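Local coordinates for protein hyaluronoglucosaminidase (Apis mellifera, PDB 1FCQ) that hydrolyses hyaluronan as a venom glycosidase of family 56, built on a seven-stranded (beta/alpha) TIM barrel, and is a major bee-venom allergen, at residues G82-L88 with L163-T168; S133-R138 with V149-A153; P187-N191 with C201-T205; T205-D210 with E247-I251. All blocks are in the same frame, centred on the assembly; numbering follows the deposited sequence.

Interaction 1 (G82-L88 with L163-T168)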
loop_
_atom_site.group_PDB
_atom_site.type_symbol
_atom_site.label_atom_id
_atom_site.label_comp_id
_atom_site.label_asym_id
_atom_site.label_seq_id
_atom_site.Cartn_x
_atom_site.Cartn_y
_atom_site.Cartn_z
ATOM N N GLY A 82 19.855 10.706 -0.694
ATOM C CA GLY A 82 18.981 11.206 0.346
ATOM C C GLY A 82 19.613 11.377 1.713
ATOM O O GLY A 82 20.576 10.708 2.079
ATOM N N ASN A 83 19.029 12.265 2.488
ATOM C CA ASN A 83 19.440 12.549 3.861
ATOM C C ASN A 83 18.534 11.717 4.774
ATOM O O ASN A 83 17.377 12.077 4.993
ATOM C CB ASN A 83 19.281 14.040 4.158
ATOM C CG ASN A 83 19.829 14.425 5.514
ATOM O OD1 ASN A 83 19.762 13.652 6.466
ATOM N ND2 ASN A 83 20.391 15.628 5.607
ATOM N N LEU A 84 19.059 10.616 5.278
ATOM C CA LEU A 84 18.297 9.665 6.094
ATOM C C LEU A 84 17.873 10.260 7.421
ATOM O O LEU A 84 16.732 10.122 7.880
ATOM C CB LEU A 84 19.171 8.452 6.411
ATOM C CG LEU A 84 18.664 7.031 6.489
ATOM C CD1 LEU A 84 19.495 6.191 7.464
ATOM C CD2 LEU A 84 17.186 6.866 6.775
ATOM N N THR A 85 18.823 10.934 8.093
ATOM C CA THR A 85 18.497 11.498 9.404
ATOM C C THR A 85 17.380 12.521 9.300
ATOM O O THR A 85 16.465 12.487 10.137
ATOM C CB THR A 85 19.733 12.051 10.137
ATOM O OG1 THR A 85 20.245 13.169 9.413
ATOM C CG2 THR A 85 20.793 10.970 10.263
ATOM N N LYS A 86 17.363 13.360 8.278
ATOM C CA LYS A 86 16.301 14.324 8.048
ATOM C C LYS A 86 14.963 13.604 7.865
ATOM O O LYS A 86 13.974 13.920 8.515
ATOM C CB LYS A 86 16.608 15.158 6.794
ATOM C CG LYS A 86 15.620 16.299 6.588
ATOM C CD LYS A 86 15.891 17.080 5.317
ATOM C CE LYS A 86 17.256 17.749 5.317
ATOM N NZ LYS A 86 17.406 18.704 6.453
ATOM N N HIS A 87 14.987 12.584 7.008
ATOM C CA HIS A 87 13.776 11.782 6.796
ATOM C C HIS A 87 13.276 11.152 8.087
ATOM O O HIS A 87 12.066 11.237 8.394
ATOM C CB HIS A 87 14.063 10.697 5.753
ATOM C CG HIS A 87 12.961 9.677 5.725
ATOM N ND1 HIS A 87 13.062 8.359 6.112
ATOM C CD2 HIS A 87 11.672 9.884 5.384
ATOM C CE1 HIS A 87 11.871 7.815 5.966
ATOM N NE2 HIS A 87 10.999 8.702 5.520
ATOM N N LEU A 88 14.161 10.513 8.857
ATOM C CA LEU A 88 13.696 9.853 10.080
ATOM C C LEU A 88 13.170 10.828 11.126
ATOM O O LEU A 88 12.224 10.496 11.857
ATOM C CB LEU A 88 14.802 8.970 10.688
ATOM C CG LEU A 88 15.226 7.823 9.768
ATOM C CD1 LEU A 88 16.433 7.079 10.328
ATOM C CD2 LEU A 88 14.047 6.877 9.541
ATOM N N LEU A 163 17.845 0.849 2.934
ATOM C CA LEU A 163 18.099 1.597 4.163
ATOM C C LEU A 163 16.918 2.471 4.540
ATOM O O LEU A 163 16.436 2.428 5.670
ATOM C CB LEU A 163 19.365 2.447 3.980
ATOM C CG LEU A 163 19.858 3.197 5.220
ATOM C CD1 LEU A 163 20.151 2.254 6.384
ATOM C CD2 LEU A 163 21.069 4.052 4.875
ATOM N N PHE A 164 16.411 3.235 3.564
ATOM C CA PHE A 164 15.293 4.117 3.859
ATOM C C PHE A 164 14.045 3.328 4.259
ATOM O O PHE A 164 13.390 3.686 5.240
ATOM C CB PHE A 164 15.014 5.040 2.657
ATOM C CG PHE A 164 15.808 6.325 2.697
ATOM C CD1 PHE A 164 17.102 6.397 2.213
ATOM C CD2 PHE A 164 15.261 7.463 3.268
ATOM C CE1 PHE A 164 17.822 7.573 2.260
ATOM C CE2 PHE A 164 15.975 8.640 3.343
ATOM C CZ PHE A 164 17.264 8.698 2.836
ATOM N N MET A 165 13.708 2.292 3.478
ATOM C CA MET A 165 12.487 1.549 3.825
ATOM C C MET A 165 12.633 0.772 5.124
ATOM O O MET A 165 11.744 0.756 5.985
ATOM C CB MET A 165 12.068 0.624 2.683
ATOM C CG MET A 165 11.489 1.398 1.495
ATOM S SD MET A 165 10.843 0.288 0.228
ATOM C CE MET A 165 9.388 -0.385 1.036
ATOM N N GLU A 166 13.744 0.057 5.288
ATOM C CA GLU A 166 13.901 -0.737 6.510
ATOM C C GLU A 166 14.018 0.129 7.743
ATOM O O GLU A 166 13.413 -0.199 8.761
ATOM C CB GLU A 166 15.087 -1.675 6.338
ATOM C CG GLU A 166 15.173 -2.714 7.441
ATOM C CD GLU A 166 16.270 -3.730 7.214
ATOM O OE1 GLU A 166 16.974 -3.686 6.181
ATOM O OE2 GLU A 166 16.409 -4.602 8.111
ATOM N N GLU A 167 14.760 1.242 7.695
ATOM C CA GLU A 167 14.895 2.068 8.878
ATOM C C GLU A 167 13.603 2.726 9.298
ATOM O O GLU A 167 13.309 2.839 10.485
ATOM C CB GLU A 167 15.969 3.146 8.680
ATOM C CG GLU A 167 17.373 2.600 8.837
ATOM C CD GLU A 167 17.564 1.961 10.211
ATOM O OE1 GLU A 167 17.246 2.542 11.259
ATOM O OE2 GLU A 167 18.036 0.821 10.181
ATOM N N THR A 168 12.799 3.119 8.309
ATOM C CA THR A 168 11.508 3.739 8.604
ATOM C C THR A 168 10.583 2.723 9.282
ATOM O O THR A 168 9.887 3.055 10.240
ATOM C CB THR A 168 10.848 4.269 7.325
ATOM O OG1 THR A 168 11.795 5.143 6.681
ATOM C CG2 THR A 168 9.585 5.039 7.642
#

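Interaction 2 (S133-R138 with V149-A153)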
loop_
_atom_site.group_PDB
_atom_site.type_symbol
_atom_site.label_atom_id
_atom_site.label_comp_id
_atom_site.label_asym_id
_atom_site.label_seq_id
_atom_site.Cartn_x
_atom_site.Cartn_y
_atom_site.Cartn_z
ATOM N N SER A 133 19.886 7.448 -11.250
ATOM C CA SER A 133 20.899 6.635 -10.578
ATOM C C SER A 133 22.139 6.493 -11.466
ATOM O O SER A 133 23.255 6.628 -10.977
ATOM C CB SER A 133 20.353 5.246 -10.256
ATOM O OG SER A 133 19.270 5.341 -9.335
ATOM N N VAL A 134 21.922 6.137 -12.725
ATOM C CA VAL A 134 23.020 5.980 -13.679
ATOM C C VAL A 134 23.712 7.309 -13.955
ATOM O O VAL A 134 24.952 7.380 -13.950
ATOM C CB VAL A 134 22.514 5.349 -14.980
ATOM C CG1 VAL A 134 23.637 5.340 -16.023
ATOM C CG2 VAL A 134 22.012 3.935 -14.737
ATOM N N GLU A 135 22.950 8.387 -14.140
ATOM C CA GLU A 135 23.543 9.695 -14.389
ATOM C C GLU A 135 24.508 10.116 -13.303
ATOM O O GLU A 135 25.594 10.634 -13.559
ATOM C CB GLU A 135 22.436 10.727 -14.578
ATOM C CG GLU A 135 22.821 12.186 -14.650
ATOM C CD GLU A 135 21.607 13.098 -14.517
ATOM O OE1 GLU A 135 20.448 12.623 -14.564
ATOM O OE2 GLU A 135 21.844 14.314 -14.346
ATOM N N VAL A 136 24.146 9.919 -12.033
ATOM C CA VAL A 136 24.976 10.275 -10.900
ATOM C C VAL A 136 26.283 9.479 -10.910
ATOM O O VAL A 136 27.332 10.087 -10.670
ATOM C CB VAL A 136 24.173 10.011 -9.602
ATOM C CG1 VAL A 136 25.055 10.062 -8.364
ATOM C CG2 VAL A 136 23.062 11.057 -9.517
ATOM N N VAL A 137 26.213 8.186 -11.212
ATOM C CA VAL A 137 27.422 7.362 -11.257
ATOM C C VAL A 137 28.316 7.850 -12.400
ATOM O O VAL A 137 29.529 7.983 -12.214
ATOM C CB VAL A 137 27.159 5.862 -11.423
ATOM C CG1 VAL A 137 28.471 5.067 -11.538
ATOM C CG2 VAL A 137 26.399 5.312 -10.216
ATOM N N ARG A 138 27.704 8.064 -13.557
ATOM C CA ARG A 138 28.479 8.552 -14.703
ATOM C C ARG A 138 29.156 9.872 -14.396
ATOM O O ARG A 138 30.319 10.074 -14.787
ATOM C CB ARG A 138 27.561 8.740 -15.919
ATOM C CG ARG A 138 27.199 7.440 -16.602
ATOM C CD ARG A 138 26.618 7.707 -17.994
ATOM N NE ARG A 138 25.910 6.520 -18.442
ATOM C CZ ARG A 138 26.378 5.355 -18.853
ATOM N NH1 ARG A 138 27.682 5.112 -18.947
ATOM N NH2 ARG A 138 25.519 4.404 -19.200
ATOM N N VAL A 149 29.411 1.068 -14.426
ATOM C CA VAL A 149 28.466 2.152 -14.135
ATOM C C VAL A 149 27.087 1.585 -13.828
ATOM O O VAL A 149 26.487 1.979 -12.825
ATOM C CB VAL A 149 28.375 3.124 -15.327
ATOM C CG1 VAL A 149 27.191 4.079 -15.155
ATOM C CG2 VAL A 149 29.658 3.918 -15.508
ATOM N N GLU A 150 26.562 0.734 -14.704
ATOM C CA GLU A 150 25.233 0.162 -14.507
ATOM C C GLU A 150 25.135 -0.613 -13.200
ATOM O O GLU A 150 24.169 -0.487 -12.433
ATOM C CB GLU A 150 24.898 -0.753 -15.691
ATOM C CG GLU A 150 24.669 0.061 -16.971
ATOM C CD GLU A 150 23.363 0.835 -16.887
ATOM O OE1 GLU A 150 22.535 0.535 -15.996
ATOM O OE2 GLU A 150 23.155 1.741 -17.713
ATOM N N GLN A 151 26.141 -1.445 -12.954
ATOM C CA GLN A 151 26.206 -2.266 -11.735
ATOM C C GLN A 151 26.210 -1.421 -10.475
ATOM O O GLN A 151 25.516 -1.685 -9.473
ATOM C CB GLN A 151 27.470 -3.093 -11.902
ATOM C CG GLN A 151 28.232 -3.691 -10.756
ATOM C CD GLN A 151 29.506 -4.358 -11.269
ATOM O OE1 GLN A 151 30.624 -3.989 -10.918
ATOM N NE2 GLN A 151 29.335 -5.356 -12.131
ATOM N N GLU A 152 27.004 -0.353 -10.479
ATOM C CA GLU A 152 27.103 0.575 -9.363
ATOM C C GLU A 152 25.787 1.316 -9.139
ATOM O O GLU A 152 25.333 1.460 -8.004
ATOM C CB GLU A 152 28.262 1.544 -9.602
ATOM C CG GLU A 152 28.494 2.523 -8.462
ATOM C CD GLU A 152 29.071 1.897 -7.207
ATOM O OE1 GLU A 152 29.266 0.671 -7.198
ATOM O OE2 GLU A 152 29.327 2.627 -6.233
ATOM N N ALA A 153 25.153 1.789 -10.203
ATOM C CA ALA A 153 23.885 2.491 -10.104
ATOM C C ALA A 153 22.832 1.625 -9.403
ATOM O O ALA A 153 22.163 2.084 -8.476
ATOM C CB ALA A 153 23.384 2.858 -11.498
#

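Interaction 3 (P187-N191 with C201-T205)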
loop_
_atom_site.group_PDB
_atom_site.type_symbol
_atom_site.label_atom_id
_atom_site.label_comp_id
_atom_site.label_asym_id
_atom_site.label_seq_id
_atom_site.Cartn_x
_atom_site.Cartn_y
_atom_site.Cartn_z
ATOM N N PRO A 187 3.784 -7.332 -0.934
ATOM C CA PRO A 187 4.607 -7.434 -2.100
ATOM C C PRO A 187 3.880 -7.140 -3.399
ATOM O O PRO A 187 2.675 -7.382 -3.544
ATOM C CB PRO A 187 5.007 -8.931 -2.088
ATOM C CG PRO A 187 3.792 -9.595 -1.516
ATOM C CD PRO A 187 3.310 -8.656 -0.455
ATOM N N TYR A 188 4.645 -6.654 -4.372
ATOM C CA TYR A 188 4.148 -6.414 -5.724
ATOM C C TYR A 188 4.083 -7.734 -6.488
ATOM O O TYR A 188 4.623 -8.757 -6.061
ATOM C CB TYR A 188 5.029 -5.396 -6.444
ATOM C CG TYR A 188 4.679 -3.981 -6.031
ATOM C CD1 TYR A 188 5.227 -3.370 -4.925
ATOM C CD2 TYR A 188 3.714 -3.280 -6.751
ATOM C CE1 TYR A 188 4.880 -2.090 -4.539
ATOM C CE2 TYR A 188 3.351 -1.988 -6.376
ATOM C CZ TYR A 188 3.936 -1.405 -5.273
ATOM O OH TYR A 188 3.586 -0.127 -4.912
ATOM N N CYS A 189 3.365 -7.735 -7.606
ATOM C CA CYS A 189 3.068 -8.917 -8.400
ATOM C C CYS A 189 3.212 -8.688 -9.900
ATOM O O CYS A 189 3.817 -9.465 -10.653
ATOM C CB CYS A 189 1.610 -9.293 -8.071
ATOM S SG CYS A 189 0.907 -10.718 -8.934
ATOM N N TYR A 190 2.648 -7.587 -10.366
ATOM C CA TYR A 190 2.668 -7.110 -11.738
ATOM C C TYR A 190 2.004 -8.076 -12.723
ATOM O O TYR A 190 2.498 -8.294 -13.836
ATOM C CB TYR A 190 4.084 -6.765 -12.196
ATOM C CG TYR A 190 4.862 -5.877 -11.249
ATOM C CD1 TYR A 190 6.003 -6.338 -10.596
ATOM C CD2 TYR A 190 4.422 -4.589 -10.970
ATOM C CE1 TYR A 190 6.685 -5.513 -9.719
ATOM C CE2 TYR A 190 5.097 -3.769 -10.095
ATOM C CZ TYR A 190 6.235 -4.240 -9.469
ATOM O OH TYR A 190 6.917 -3.419 -8.600
ATOM N N ASN A 191 0.888 -8.664 -12.317
ATOM C CA ASN A 191 0.118 -9.572 -13.160
ATOM C C ASN A 191 -0.770 -8.716 -14.070
ATOM O O ASN A 191 -1.000 -7.551 -13.745
ATOM C CB ASN A 191 -0.738 -10.543 -12.367
ATOM C CG ASN A 191 -1.555 -9.959 -11.232
ATOM O OD1 ASN A 191 -1.365 -8.797 -10.864
ATOM N ND2 ASN A 191 -2.433 -10.764 -10.656
ATOM N N CYS A 201 1.820 -13.768 -11.094
ATOM C CA CYS A 201 2.764 -12.665 -10.949
ATOM C C CYS A 201 3.981 -12.851 -11.859
ATOM O O CYS A 201 4.296 -13.990 -12.222
ATOM C CB CYS A 201 3.279 -12.552 -9.514
ATOM S SG CYS A 201 2.004 -12.285 -8.280
ATOM N N GLU A 202 4.668 -11.764 -12.178
ATOM C CA GLU A 202 5.865 -11.848 -13.012
ATOM C C GLU A 202 6.869 -12.739 -12.277
ATOM O O GLU A 202 7.063 -12.558 -11.073
ATOM C CB GLU A 202 6.456 -10.466 -13.254
ATOM C CG GLU A 202 7.502 -10.424 -14.358
ATOM C CD GLU A 202 8.627 -9.462 -14.046
ATOM O OE1 GLU A 202 8.995 -9.301 -12.866
ATOM O OE2 GLU A 202 9.158 -8.865 -15.008
ATOM N N ALA A 203 7.493 -13.665 -13.002
ATOM C CA ALA A 203 8.419 -14.580 -12.320
ATOM C C ALA A 203 9.615 -13.906 -11.687
ATOM O O ALA A 203 9.984 -14.274 -10.554
ATOM C CB ALA A 203 8.904 -15.601 -13.354
ATOM N N THR A 204 10.216 -12.936 -12.378
ATOM C CA THR A 204 11.393 -12.281 -11.794
ATOM C C THR A 204 11.007 -11.546 -10.514
ATOM O O THR A 204 11.779 -11.592 -9.561
ATOM C CB THR A 204 12.126 -11.385 -12.797
ATOM O OG1 THR A 204 12.510 -12.241 -13.901
ATOM C CG2 THR A 204 13.375 -10.782 -12.178
ATOM N N THR A 205 9.832 -10.940 -10.490
ATOM C CA THR A 205 9.322 -10.265 -9.292
ATOM C C THR A 205 9.136 -11.250 -8.153
ATOM O O THR A 205 9.453 -10.941 -6.998
ATOM C CB THR A 205 8.000 -9.537 -9.606
ATOM O OG1 THR A 205 8.303 -8.415 -10.447
ATOM C CG2 THR A 205 7.324 -9.039 -8.327
#

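Interaction 4 (T205-D210 with E247-I251)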
loop_
_atom_site.group_PDB
_atom_site.type_symbol
_atom_site.label_atom_id
_atom_site.label_comp_id
_atom_site.label_asym_id
_atom_site.label_seq_id
_atom_site.Cartn_x
_atom_site.Cartn_y
_atom_site.Cartn_z
ATOM N N THR A 205 9.832 -10.940 -10.490
ATOM C CA THR A 205 9.322 -10.265 -9.292
ATOM C C THR A 205 9.136 -11.250 -8.153
ATOM O O THR A 205 9.453 -10.941 -6.998
ATOM C CB THR A 205 8.000 -9.537 -9.606
ATOM O OG1 THR A 205 8.303 -8.415 -10.447
ATOM C CG2 THR A 205 7.324 -9.039 -8.327
ATOM N N MET A 206 8.705 -12.480 -8.460
ATOM C CA MET A 206 8.558 -13.468 -7.392
ATOM C C MET A 206 9.929 -13.719 -6.768
ATOM O O MET A 206 10.030 -13.788 -5.546
ATOM C CB MET A 206 7.932 -14.767 -7.895
ATOM C CG MET A 206 6.494 -14.525 -8.366
ATOM S SD MET A 206 5.753 -16.122 -8.771
ATOM C CE MET A 206 6.887 -16.769 -9.958
ATOM N N GLN A 207 10.946 -13.856 -7.616
ATOM C CA GLN A 207 12.297 -14.091 -7.131
ATOM C C GLN A 207 12.819 -12.909 -6.309
ATOM O O GLN A 207 13.389 -13.114 -5.228
ATOM C CB GLN A 207 13.267 -14.358 -8.281
ATOM C CG GLN A 207 12.851 -15.461 -9.239
ATOM C CD GLN A 207 13.923 -15.767 -10.264
ATOM O OE1 GLN A 207 14.038 -15.100 -11.294
ATOM N NE2 GLN A 207 14.756 -16.776 -10.021
ATOM N N GLU A 208 12.567 -11.700 -6.796
ATOM C CA GLU A 208 12.965 -10.504 -6.049
ATOM C C GLU A 208 12.203 -10.411 -4.738
ATOM O O GLU A 208 12.787 -10.027 -3.717
ATOM C CB GLU A 208 12.799 -9.270 -6.933
ATOM C CG GLU A 208 13.821 -9.325 -8.076
ATOM C CD GLU A 208 13.408 -8.452 -9.245
ATOM O OE1 GLU A 208 12.257 -7.975 -9.301
ATOM O OE2 GLU A 208 14.281 -8.252 -10.123
ATOM N N ASN A 209 10.924 -10.803 -4.673
ATOM C CA ASN A 209 10.229 -10.795 -3.387
ATOM C C ASN A 209 10.852 -11.794 -2.421
ATOM O O ASN A 209 10.949 -11.534 -1.225
ATOM C CB ASN A 209 8.741 -11.122 -3.576
ATOM C CG ASN A 209 7.987 -9.967 -4.200
ATOM O OD1 ASN A 209 8.365 -8.800 -4.076
ATOM N ND2 ASN A 209 6.857 -10.293 -4.839
ATOM N N ASP A 210 11.262 -12.954 -2.964
ATOM C CA ASP A 210 11.881 -13.971 -2.128
ATOM C C ASP A 210 13.167 -13.438 -1.496
ATOM O O ASP A 210 13.439 -13.829 -0.357
ATOM C CB ASP A 210 12.252 -15.225 -2.921
ATOM C CG ASP A 210 11.087 -15.978 -3.507
ATOM O OD1 ASP A 210 9.945 -15.875 -3.039
ATOM O OD2 ASP A 210 11.310 -16.701 -4.506
ATOM N N GLU A 247 0.658 -14.278 -3.921
ATOM C CA GLU A 247 2.046 -13.832 -3.746
ATOM C C GLU A 247 2.288 -13.454 -2.298
ATOM O O GLU A 247 3.277 -13.846 -1.666
ATOM C CB GLU A 247 2.355 -12.663 -4.675
ATOM C CG GLU A 247 3.800 -12.194 -4.665
ATOM C CD GLU A 247 4.764 -13.188 -5.272
ATOM O OE1 GLU A 247 4.318 -14.184 -5.879
ATOM O OE2 GLU A 247 5.981 -12.966 -5.115
ATOM N N ALA A 248 1.368 -12.685 -1.707
ATOM C CA ALA A 248 1.518 -12.306 -0.309
ATOM C C ALA A 248 1.484 -13.515 0.621
ATOM O O ALA A 248 2.283 -13.543 1.559
ATOM C CB ALA A 248 0.439 -11.296 0.089
ATOM N N LEU A 249 0.607 -14.497 0.382
ATOM C CA LEU A 249 0.599 -15.674 1.271
ATOM C C LEU A 249 1.885 -16.478 1.148
ATOM O O LEU A 249 2.365 -16.979 2.178
ATOM C CB LEU A 249 -0.615 -16.538 0.917
ATOM C CG LEU A 249 -1.972 -15.942 1.298
ATOM C CD1 LEU A 249 -3.094 -16.693 0.600
ATOM C CD2 LEU A 249 -2.180 -15.967 2.804
ATOM N N ARG A 250 2.470 -16.579 -0.043
ATOM C CA ARG A 250 3.711 -17.335 -0.179
ATOM C C ARG A 250 4.803 -16.701 0.680
ATOM O O ARG A 250 5.534 -17.372 1.389
ATOM C CB ARG A 250 4.235 -17.435 -1.618
ATOM C CG ARG A 250 5.540 -18.229 -1.714
ATOM C CD ARG A 250 6.098 -18.382 -3.114
ATOM N NE ARG A 250 7.039 -17.338 -3.561
ATOM C CZ ARG A 250 6.599 -16.185 -4.041
ATOM N NH1 ARG A 250 5.284 -16.019 -4.106
ATOM N NH2 ARG A 250 7.418 -15.220 -4.447
ATOM N N ILE A 251 4.890 -15.375 0.621
ATOM C CA ILE A 251 5.895 -14.617 1.342
ATOM C C ILE A 251 5.583 -14.644 2.830
ATOM O O ILE A 251 6.476 -14.827 3.663
ATOM C CB ILE A 251 5.975 -13.167 0.815
ATOM C CG1 ILE A 251 6.391 -13.145 -0.650
ATOM C CG2 ILE A 251 6.905 -12.329 1.673
ATOM C CD1 ILE A 251 7.719 -13.757 -1.021
#

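Interaction 1 (G82-L88 with L163-T168)
Phe164 reaches out from helix 163-168 and pushes the edge of its ring against the start of helix 84-88. Its CB and CG stay close to their own helix, and contact begins at CD2, which faces the His87 ring. One atom farther, Phe164 CE2 touches His87 CB and Leu84 CA, both at 3.7 Å. Phe164 CZ, at the end of the ring, sits 3.6 Å from Leu84 CA and against the carbonyl carbons of Gly82 and Asn83, while CE1 comes up to Gly82 O. The backbone of Gly82 and Asn83, with His87 CB, lines the ring edge. One face takes a CH-pi contact from Leu84 CD2, which stands over the ring, 14° off its normal. The other branch of Leu84, CD1, turns to Leu163 CD2 at 3.7 Å, so the leucine straddles two neighbouring side chains. The His87 ring lies oblique to Phe164, and Phe60 meets it as well. Leu88 CD2 continues the apolar seam toward the backbone of Glu167 and Thr168; the Glu167 carboxylate is salt-bridged to Lys170. Asn83 caps the incoming helix, its OD1 accepting from Lys86 N and from Thr85 OG1. With segment axes 10.8 Å apart at 36°, this is the side-by-side packing of near-parallel helices that surrounds the strands of a TIM barrel.

Interaction 2 (S133-R138 with V149-A153)
Val137 and Val149 face each other across two helix segments whose axes approach to 8.5 Å at 120°, with Ala153 filling the closest point. Here the packing is tight. The CA atoms of Val134 and Ala153 are 5.1 Å apart, and the Ala153 methyl CB lies 3.7 Å from Val134 CG2, with Ser133 CB and O also nearby. Val137 spreads over the opposing helix: CG1, placed anti to the backbone N (chi1 177°), touches Val149 O and CG1, and Val137 CG2 meets Ala153 N at 3.7 Å. The small Ala153 thus permits close approach in a steeply crossed pair of consecutive helices, joined by a short connection from helix 127-140 to the start of the long helix 146-175. Toward solvent the contact changes character. Arg138, extended from CG to NE, runs across Val149, whose CG1 is 3.7 Å from Arg138 CG and about as close to the centre of one guanidinium face. The charged partner on this helix, Glu150, bends at chi2 and brings OE2 only to 3.9 Å from Arg138 NH2, a long salt bridge with the two planar groups 69° apart. A stronger partner for Arg138 NH2 is Asp146, one turn before Glu150.

Interaction 3 (P187-N191 with C201-T205)
A disulfide between Cys189 and Cys201 closes the long loop that follows strand 180-183, tying it to the start of helix 203-210. The SG atoms of Cys189 and Cys201 are 2.0 Å apart, and the bridge has a near-perpendicular chi3 of -96°. Its two halves are reached differently: Cys189 SG stands anti to the backbone N, whereas Cys201 SG is anti to the carbonyl carbon. Beside the bridge runs a backbone hydrogen bond from Glu202 N to Cys189 O, 2.9 Å long and nearly straight at 161°, so the two ends of the loop are joined twice within two residues. Cys201 CB packs against the same carbonyl oxygen. Farther along, Thr205 meets both the Tyr188 carbonyl and the Tyr190 ring. Its methyl CG2 rests 3.5 Å from Tyr188 O, and the Thr205 hydroxyl OG1 lies in the plane of the Tyr190 ring, at the edge, 3.1 Å from CD1. Thr205 OG1 donates to Glu202 OE1 at 2.7 Å, meeting it on the anti side and out of the carboxylate plane. The same OE1 receives a weak bond from Thr205 N, which makes Glu202 the N-cap of helix 203-210. Arg120 forms a salt bridge with this oxygen, which probably helps to balance its negative charge, and Trp123 meets the Tyr190 ring edge-to-face. Asn191, at the far end, is bound through OD1 to Arg244 of helix 234-253. The whole is a disulfide-bridged beta-to-alpha connection of the TIM barrel, its loop secured at the point where the helix begins.

Interaction 4 (T205-D210 with E247-I251)
Glu247 opens the contact by reaching across to Asn209 and Met206 on helix 205-210. Bent at chi2 (69°), it sets OE2 2.8 Å from Asn209 ND2 in a nearly straight bond (176°) that lies in the amide plane and meets the anti side of the carboxylate. Met206 CG packs 3.3 Å from Glu247 OE1. One turn later, Arg250 folds its guanidinium back onto the same carboxylate: NH1 bonds weakly to OE1, while Arg250 NH2 reaches Glu247 OE2 at 2.8 Å from the face opposite Asn209. OE2 is therefore gripped from both sides, which probably favours its charged form. Arg250 NH2 also crosses to Asp210 OD1 at 3.0 Å, approaching from above that carboxylate plane, and makes a weak bond to Met206 O. One guanidinium thus links acidic groups from both helices in a salt-bridge network. Ile251 follows, its CD1 lying over one face of the guanidinium and 3.8 Å from Asn209 CB. The segment axes run at 32°, 10.9 Å apart at their closest; on the barrel side of 247-251, Ala248 and Ile251 touch Leu222 of strand 221-222, and Ala248 and Leu249 rest on Val262 of strand 261-267.

How the interactions relate
Interactions 3 and 4 form one continuous unit, their centres 8 Å apart: they share Thr205 and helix 203-210, and Tyr188 O lies 3.0 Å from Asn209 ND2, a probable hydrogen bond. Cys201 SG also packs on Glu247 CB at 3.6 Å, so the disulfide leans on the helix that carries the salt-bridge network. Interactions 1 and 2 instead share the long helix 146-175, with centres 21 Å apart and no direct touch; interaction 2 lies in the chain between the two segments of interaction 1. The two pairs do not meet, their nearest atoms being about 7 Å apart between interactions 1 and 3. Interactions 1, 3 and 4 belong to the helices and loops around the barrel strands; interaction 2 lies farther out, near the start of helix 146-175.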